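Local coordinates for protein ATP-dependent DNA ligase (Mycobacterium tuberculosis, PDB 6NHX) that joins DNA ends in double-strand break repair by non-homologous end joining, using ATP to seal 3'-hydroxyl and 5'-phosphate ends, at residues E68-D72 against H73-L77; G214-P218 against G219-F223; S291-G294 against L295-D298. The protein carries 1 engineered substitution. One frame throughout, in Å; residues are numbered along the deposited sequence.

Interaction 1. Residues E68-D72 against H73-L77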
loop_
_atom_site.group_PDB
_atom_site.type_symbol
_atom_site.label_atom_id
_atom_site.label_comp_id
_atom_site.label_asym_id
_atom_site.label_seq_id
_atom_site.Cartn_x
_atom_site.Cartn_y
_atom_site.Cartn_z
ATOM N N GLU A 68 -4.075 -20.541 14.103
ATOM C CA GLU A 68 -4.751 -21.772 14.504
ATOM C C GLU A 68 -4.118 -22.989 13.839
ATOM O O GLU A 68 -4.174 -24.097 14.385
ATOM C CB GLU A 68 -6.246 -21.683 14.192
ATOM C CG GLU A 68 -6.628 -22.240 12.835
ATOM C CD GLU A 68 -8.090 -22.629 12.741
ATOM O OE1 GLU A 68 -8.390 -23.658 12.094
ATOM O OE2 GLU A 68 -8.937 -21.905 13.306
ATOM N N ASP A 69 -3.505 -22.796 12.671
ATOM C CA ASP A 69 -2.711 -23.825 12.012
ATOM C C ASP A 69 -1.288 -23.886 12.556
ATOM O O ASP A 69 -0.607 -24.900 12.370
ATOM C CB ASP A 69 -2.656 -23.516 10.511
ATOM C CG ASP A 69 -2.458 -24.755 9.657
ATOM O OD1 ASP A 69 -1.424 -25.435 9.812
ATOM O OD2 ASP A 69 -3.336 -25.041 8.818
ATOM N N LEU A 70 -0.824 -22.821 13.213
ATOM C CA LEU A 70 0.531 -22.727 13.739
ATOM C C LEU A 70 0.584 -22.975 15.238
ATOM O O LEU A 70 1.487 -22.471 15.915
ATOM C CB LEU A 70 1.119 -21.348 13.440
ATOM C CG LEU A 70 1.296 -20.898 11.995
ATOM C CD1 LEU A 70 1.545 -19.402 11.962
ATOM C CD2 LEU A 70 2.448 -21.647 11.364
ATOM N N ALA A 71 -0.362 -23.754 15.771
ATOM C CA ALA A 71 -0.584 -23.768 17.213
ATOM C C ALA A 71 0.643 -24.231 17.989
ATOM O O ALA A 71 0.835 -23.819 19.139
ATOM C CB ALA A 71 -1.809 -24.616 17.556
ATOM N N ASP A 72 1.477 -25.082 17.394
ATOM C CA ASP A 72 2.668 -25.571 18.076
ATOM C C ASP A 72 3.876 -24.660 17.895
ATOM O O ASP A 72 4.894 -24.863 18.566
ATOM C CB ASP A 72 3.035 -26.984 17.599
ATOM C CG ASP A 72 1.852 -27.942 17.622
ATOM O OD1 ASP A 72 1.503 -28.482 16.549
ATOM O OD2 ASP A 72 1.272 -28.160 18.709
ATOM N N HIS A 73 3.791 -23.672 17.017
ATOM C CA HIS A 73 4.918 -22.813 16.688
ATOM C C HIS A 73 4.859 -21.498 17.459
ATOM O O HIS A 73 3.798 -21.023 17.871
ATOM C CB HIS A 73 4.924 -22.485 15.192
ATOM C CG HIS A 73 5.301 -23.632 14.308
ATOM N ND1 HIS A 73 6.583 -24.133 14.238
ATOM C CD2 HIS A 73 4.565 -24.361 13.435
ATOM C CE1 HIS A 73 6.617 -25.131 13.373
ATOM N NE2 HIS A 73 5.408 -25.284 12.866
ATOM N N HIS A 74 6.031 -20.879 17.606
ATOM C CA HIS A 74 6.127 -19.487 18.033
ATOM C C HIS A 74 6.894 -18.757 16.940
ATOM O O HIS A 74 8.087 -19.012 16.748
ATOM C CB HIS A 74 6.841 -19.378 19.375
ATOM C CG HIS A 74 7.087 -17.970 19.820
ATOM N ND1 HIS A 74 7.900 -17.669 20.892
ATOM C CD2 HIS A 74 6.635 -16.786 19.345
ATOM C CE1 HIS A 74 7.941 -16.357 21.052
ATOM N NE2 HIS A 74 7.186 -15.798 20.125
ATOM N N VAL A 75 6.210 -17.888 16.194
ATOM C CA VAL A 75 6.833 -17.209 15.065
ATOM C C VAL A 75 6.526 -15.720 15.083
ATOM O O VAL A 75 5.516 -15.270 15.639
ATOM C CB VAL A 75 6.443 -17.800 13.689
ATOM C CG1 VAL A 75 6.899 -19.241 13.566
ATOM C CG2 VAL A 75 4.945 -17.664 13.452
ATOM N N VAL A 76 7.419 -14.954 14.470
ATOM C CA VAL A 76 7.160 -13.565 14.117
ATOM C C VAL A 76 7.311 -13.447 12.611
ATOM O O VAL A 76 8.354 -13.803 12.051
ATOM C CB VAL A 76 8.106 -12.604 14.848
ATOM C CG1 VAL A 76 7.917 -11.187 14.334
ATOM C CG2 VAL A 76 7.877 -12.659 16.348
ATOM N N LEU A 77 6.254 -12.982 11.956
ATOM C CA LEU A 77 6.223 -12.808 10.516
ATOM C C LEU A 77 6.102 -11.333 10.183
ATOM O O LEU A 77 5.604 -10.528 10.977
ATOM C CB LEU A 77 5.012 -13.530 9.916
ATOM C CG LEU A 77 4.953 -15.010 10.282
ATOM C CD1 LEU A 77 3.510 -15.479 10.312
ATOM C CD2 LEU A 77 5.765 -15.812 9.295
HETATM O O HOH W 1 1.065 -20.355 17.162
HETATM O O HOH W 2 2.824 -22.393 20.486
#
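H73 closes a type I beta turn that begins at L70, and its side chain reaches back to L70. Across the turn H73 N donates to L70 O at 2.8 Å. H73 CB sits 3.5 Å from that same L70 O and beside the carbonyl carbon of D72. CG, set beside the backbone N and anti to the carbonyl carbon (chi1 -72°), is 4.0 Å from D72 C. Beyond it the imidazole splits its two sides between different neighbours: CD2 meets L70 CD2 at 4.0 Å, the side chains crossing at about a right angle, while ND1 is hydrogen-bonded to D115, whose carboxylate also takes the backbone N of H74. The other methyl of L70, CD1, packs against CG2 of V75 at 4.1 Å, and L134 of helix 124-136 touches L70, H73 and V75 alike. Two waters link carbonyls of the turn to H73 O: one donates to L70 O (2.5 Å) and H73 O, the second to A71 O and H73 O. This is a water-bridged beta turn delivering the chain into strand 74-82, the middle strand of the five-stranded antiparallel sheet of the ATP-dependent ligase domain.

Interaction 2. Residues G214-P218 against G219-F223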
loop_
_atom_site.group_PDB
_atom_site.type_symbol
_atom_site.label_atom_id
_atom_site.label_comp_id
_atom_site.label_asym_id
_atom_site.label_seq_id
_atom_site.Cartn_x
_atom_site.Cartn_y
_atom_site.Cartn_z
ATOM N N GLY A 214 -6.229 18.647 -7.095
ATOM C CA GLY A 214 -5.397 19.815 -7.317
ATOM C C GLY A 214 -4.027 19.719 -6.667
ATOM O O GLY A 214 -3.809 18.919 -5.741
ATOM N N ILE A 215 -3.123 20.547 -7.159
ATOM C CA ILE A 215 -1.796 20.724 -6.565
ATOM C C ILE A 215 -1.784 22.097 -5.898
ATOM O O ILE A 215 -2.089 23.091 -6.562
ATOM C CB ILE A 215 -0.686 20.646 -7.631
ATOM C CG1 ILE A 215 -0.732 19.316 -8.383
ATOM C CG2 ILE A 215 0.686 20.872 -7.002
ATOM C CD1 ILE A 215 -0.449 18.091 -7.535
ATOM N N PRO A 216 -1.434 22.199 -4.616
ATOM C CA PRO A 216 -1.436 23.519 -3.966
ATOM C C PRO A 216 -0.451 24.475 -4.624
ATOM O O PRO A 216 0.694 24.119 -4.921
ATOM C CB PRO A 216 -1.029 23.203 -2.521
ATOM C CG PRO A 216 -1.410 21.775 -2.343
ATOM C CD PRO A 216 -1.131 21.124 -3.663
ATOM N N GLY A 217 -0.909 25.696 -4.856
ATOM C CA GLY A 217 -0.043 26.731 -5.368
ATOM C C GLY A 217 -0.373 28.061 -4.737
ATOM O O GLY A 217 -1.232 28.158 -3.854
ATOM N N PRO A 218 0.312 29.120 -5.163
ATOM C CA PRO A 218 -0.136 30.461 -4.782
ATOM C C PRO A 218 -1.525 30.690 -5.356
ATOM O O PRO A 218 -1.781 30.415 -6.529
ATOM C CB PRO A 218 0.906 31.383 -5.428
ATOM C CG PRO A 218 2.081 30.506 -5.743
ATOM C CD PRO A 218 1.512 29.149 -6.015
ATOM N N GLY A 219 -2.435 31.153 -4.519
ATOM C CA GLY A 219 -3.776 31.407 -4.983
ATOM C C GLY A 219 -4.712 30.220 -4.946
ATOM O O GLY A 219 -5.890 30.382 -5.281
ATOM N N GLY A 220 -4.233 29.033 -4.564
ATOM C CA GLY A 220 -5.126 27.914 -4.333
ATOM C C GLY A 220 -4.683 26.659 -5.055
ATOM O O GLY A 220 -3.548 26.540 -5.527
ATOM N N LEU A 221 -5.579 25.671 -5.103
ATOM C CA LEU A 221 -5.275 24.424 -5.792
ATOM C C LEU A 221 -5.253 24.636 -7.298
ATOM O O LEU A 221 -6.154 25.267 -7.865
ATOM C CB LEU A 221 -6.322 23.354 -5.463
ATOM C CG LEU A 221 -6.380 22.789 -4.047
ATOM C CD1 LEU A 221 -7.449 21.697 -3.983
ATOM C CD2 LEU A 221 -5.031 22.249 -3.625
ATOM N N GLN A 222 -4.216 24.115 -7.945
ATOM C CA GLN A 222 -4.131 24.114 -9.401
ATOM C C GLN A 222 -4.791 22.828 -9.876
ATOM O O GLN A 222 -4.290 21.730 -9.616
ATOM C CB GLN A 222 -2.671 24.209 -9.828
ATOM C CG GLN A 222 -1.972 25.411 -9.202
ATOM C CD GLN A 222 -0.474 25.399 -9.408
ATOM O OE1 GLN A 222 0.025 25.879 -10.424
ATOM N NE2 GLN A 222 0.254 24.860 -8.436
ATOM N N PHE A 223 -5.936 22.964 -10.539
ATOM C CA PHE A 223 -6.744 21.815 -10.928
ATOM C C PHE A 223 -5.928 20.850 -11.785
ATOM O O PHE A 223 -5.286 21.248 -12.767
ATOM C CB PHE A 223 -7.964 22.337 -11.689
ATOM C CG PHE A 223 -8.916 21.277 -12.149
ATOM C CD1 PHE A 223 -9.415 21.303 -13.445
ATOM C CD2 PHE A 223 -9.349 20.286 -11.291
ATOM C CE1 PHE A 223 -10.312 20.347 -13.878
ATOM C CE2 PHE A 223 -10.246 19.328 -11.718
ATOM C CZ PHE A 223 -10.723 19.354 -13.022
HETATM O O HOH W 3 2.750 24.857 -7.328
#
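Strands 214-217 and 220-223 pair antiparallel, their directions 139° apart, with I215-Q222 and G217-G220 as the hydrogen-bonded pairs and G214-F223 and P216-L221 as the non-hydrogen-bonded ones. I215 and Q222 exchange two bonds, of which Q222 N to I215 O is short (2.7 Å) and nearly straight (175°). At G217 and G220 the two bonds are unequal, G217 N to G220 O at 2.9 Å and G220 N to G217 O at 3.2 Å. These two residues close a type II beta turn with P218 and G219 at its corners, a two-residue beta hairpin. Proline and glycine suit those corners: G219, at a positive phi of 86°, takes a backbone shape that glycine readily allows. The hairpin joins strand 208-217 to strand 220-228 in the OB-type C-terminal region of the ligase, where V195 of strand 190-201 packs on P216 and L221. On that face the P216 ring and L221 lie side by side, pointing the same way, with L221 CD2 3.9 Å from P216 CG and 3.7 Å from P216 N. I215 and Q222 use the other face. The Q222 chain, extended beyond CG, reaches across to the partner strand, leaning toward the turn, so that CB and CG both pass I215 O and NE2 settles 3.6 Å from G217 CA. That amide nitrogen makes a weak bond to I215 O, which thus takes a second donor, and donates a hydrogen bond to a water 2.7 Å from NE2, which in turn donates to P216 O.

Interaction 3. Residues S291-G294 against L295-D298. With ATP (adenosine-5'-triphosphate), chain B.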
loop_
_atom_site.group_PDB
_atom_site.type_symbol
_atom_site.label_atom_id
_atom_site.label_comp_id
_atom_site.label_asym_id
_atom_site.label_seq_id
_atom_site.Cartn_x
_atom_site.Cartn_y
_atom_site.Cartn_z
ATOM N N SER A 291 -5.619 7.219 -12.293
ATOM C CA SER A 291 -6.388 6.226 -11.565
ATOM C C SER A 291 -6.158 6.428 -10.077
ATOM O O SER A 291 -5.098 6.890 -9.650
ATOM C CB SER A 291 -6.051 4.785 -11.979
ATOM O OG SER A 291 -4.702 4.461 -11.697
ATOM N N TRP A 292 -7.162 6.051 -9.305
ATOM C CA TRP A 292 -7.203 6.271 -7.868
ATOM C C TRP A 292 -6.384 5.201 -7.158
ATOM O O TRP A 292 -6.668 4.006 -7.290
ATOM C CB TRP A 292 -8.671 6.145 -7.464
ATOM C CG TRP A 292 -8.971 6.219 -6.007
ATOM C CD1 TRP A 292 -9.440 5.210 -5.213
ATOM C CD2 TRP A 292 -8.896 7.378 -5.180
ATOM N NE1 TRP A 292 -9.629 5.666 -3.932
ATOM C CE2 TRP A 292 -9.302 6.996 -3.884
ATOM C CE3 TRP A 292 -8.503 8.699 -5.400
ATOM C CZ2 TRP A 292 -9.334 7.888 -2.818
ATOM C CZ3 TRP A 292 -8.533 9.584 -4.336
ATOM C CH2 TRP A 292 -8.945 9.174 -3.062
ATOM N N ARG A 293 -5.362 5.611 -6.408
ATOM C CA ARG A 293 -4.746 4.641 -5.509
ATOM C C ARG A 293 -5.424 4.634 -4.145
ATOM O O ARG A 293 -5.845 3.574 -3.673
ATOM C CB ARG A 293 -3.231 4.851 -5.405
ATOM C CG ARG A 293 -2.500 3.611 -4.911
ATOM C CD ARG A 293 -1.117 3.956 -4.394
ATOM N NE ARG A 293 -0.333 2.756 -4.119
ATOM C CZ ARG A 293 0.880 2.770 -3.579
ATOM N NH1 ARG A 293 1.450 3.925 -3.245
ATOM N NH2 ARG A 293 1.527 1.630 -3.378
ATOM N N GLY A 294 -5.562 5.790 -3.512
ATOM C CA GLY A 294 -6.296 5.895 -2.267
ATOM C C GLY A 294 -5.949 7.172 -1.529
ATOM O O GLY A 294 -5.148 7.983 -1.986
ATOM N N LEU A 295 -6.596 7.346 -0.379
ATOM C CA LEU A 295 -6.274 8.457 0.508
ATOM C C LEU A 295 -4.933 8.220 1.190
ATOM O O LEU A 295 -4.530 7.078 1.436
ATOM C CB LEU A 295 -7.363 8.632 1.565
ATOM C CG LEU A 295 -8.757 9.023 1.064
ATOM C CD1 LEU A 295 -9.712 9.165 2.232
ATOM C CD2 LEU A 295 -8.662 10.339 0.319
ATOM N N ARG A 296 -4.225 9.316 1.485
ATOM C CA ARG A 296 -2.970 9.275 2.233
ATOM C C ARG A 296 -3.172 10.100 3.504
ATOM O O ARG A 296 -2.774 11.276 3.564
ATOM C CB ARG A 296 -1.788 9.783 1.406
ATOM C CG ARG A 296 -1.425 8.944 0.166
ATOM C CD ARG A 296 -1.508 7.441 0.424
ATOM N NE ARG A 296 -0.588 6.983 1.461
ATOM C CZ ARG A 296 0.573 6.379 1.222
ATOM N NH1 ARG A 296 0.969 6.161 -0.027
ATOM N NH2 ARG A 296 1.341 5.993 2.233
ATOM N N PRO A 297 -3.769 9.501 4.541
ATOM C CA PRO A 297 -4.248 10.296 5.688
ATOM C C PRO A 297 -3.161 10.994 6.476
ATOM O O PRO A 297 -3.459 11.990 7.152
ATOM C CB PRO A 297 -4.981 9.265 6.561
ATOM C CG PRO A 297 -5.237 8.097 5.678
ATOM C CD PRO A 297 -4.169 8.088 4.624
ATOM N N ASP A 298 -1.923 10.511 6.433
ATOM C CA ASP A 298 -0.854 11.125 7.206
ATOM C C ASP A 298 -0.055 12.153 6.418
ATOM O O ASP A 298 0.791 12.838 7.002
ATOM C CB ASP A 298 0.073 10.050 7.779
ATOM C CG ASP A 298 -0.680 9.020 8.607
ATOM O OD1 ASP A 298 -0.430 7.809 8.426
ATOM O OD2 ASP A 298 -1.536 9.423 9.424
HETATM P PG ATP B . 6.638 3.756 2.557
HETATM O O1G ATP B . 7.792 3.072 1.853
HETATM O O2G ATP B . 7.032 4.856 3.525
HETATM O O3G ATP B . 5.659 2.764 3.161
HETATM P PB ATP B . 4.452 4.222 0.665
HETATM O O1B ATP B . 4.123 5.340 -0.291
HETATM O O2B ATP B . 3.428 3.721 1.660
HETATM O O3B ATP B . 5.835 4.582 1.412
HETATM P PA ATP B . 5.137 2.715 -1.715
HETATM O O1A ATP B . 6.103 3.736 -2.231
HETATM O O2A ATP B . 3.754 2.493 -2.268
HETATM O O3A ATP B . 4.987 2.954 -0.144
HETATM O "O5'" ATP B . 5.920 1.309 -1.530
HETATM C "C5'" ATP B . 5.196 0.102 -1.310
HETATM C "C4'" ATP B . 4.831 -0.067 0.169
HETATM O "O4'" ATP B . 4.315 -1.388 0.326
HETATM C "C3'" ATP B . 6.014 0.049 1.108
HETATM O "O3'" ATP B . 5.536 0.413 2.400
HETATM C "C2'" ATP B . 6.483 -1.377 1.157
HETATM O "O2'" ATP B . 7.264 -1.660 2.327
HETATM C "C1'" ATP B . 5.175 -2.162 1.158
HETATM N N9 ATP B . 5.304 -3.465 0.475
HETATM C C8 ATP B . 4.442 -3.981 -0.438
HETATM N N7 ATP B . 4.843 -5.218 -0.839
HETATM C C5 ATP B . 5.967 -5.493 -0.151
HETATM C C6 ATP B . 6.904 -6.607 -0.113
HETATM N N6 ATP B . 6.726 -7.669 -0.908
HETATM N N1 ATP B . 7.950 -6.516 0.721
HETATM C C2 ATP B . 8.157 -5.457 1.513
HETATM N N3 ATP B . 7.346 -4.387 1.520
HETATM C C4 ATP B . 6.269 -4.353 0.704
#
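R293 and R296 bring their guanidinium groups to neighbouring phosphates of ATP, their planes turned 75° apart. R293 meets the alpha-phosphate edge-on: NH2 (2.6 Å) and NH1 (2.9 Å) both donate to O2A, which lies in the guanidinium plane. R296 addresses the beta-phosphate with one nitrogen per oxygen, NH1 to O1B at 3.3 Å and NH2 to O2B at 3.1 Å. The R293 chain, extended from CG to NE, reaches the alpha-phosphate, whereas that of R296 bends at chi2 and chi3 (-41° and -61°), which turns its guanidinium to the beta-phosphate. In the next shell E275 forms salt bridges with NH1 of both arginines, and D33 with NH2 of R293, so carboxylates and phosphates together set the two groups. E275 also faces R293 and G294 across the sheet, where the pair forms a classic beta bulge. G294 CA sits 3.5 Å above one face of the W292 ring, toward its rim, and the edge of the six-membered ring takes the L295 methyl, CH2 to CD2 3.6 Å, near the ring plane. L239 of helix 235-243 touches both W292 and L295. L295 O is further bonded to the side chain of Q96. Two arginines gripping the alpha- and beta-phosphates would offset the triphosphate charge and help fix its position, consistent with a role in preparing ATP for transfer of AMP and departure of pyrophosphate.

Of the three contacts, interaction 3 alone takes part in the ATP pocket; the other two lie away from it, on opposite sides of the chain's centre and about 51 Å apart, centre to centre. Interaction 1 belongs to the ligase domain, which supplies other ATP partners such as K168, K185 and E29, and its centre is about 33 Å from that of interaction 3. Interaction 2 shares a sheet with interaction 3 in the C-terminal region, with centres about 18 Å apart and nearest atoms about 10 Å apart. Through R293 and R296 the C-terminal region reaches nucleotide also held by the ligase domain, in keeping with the closed conformation.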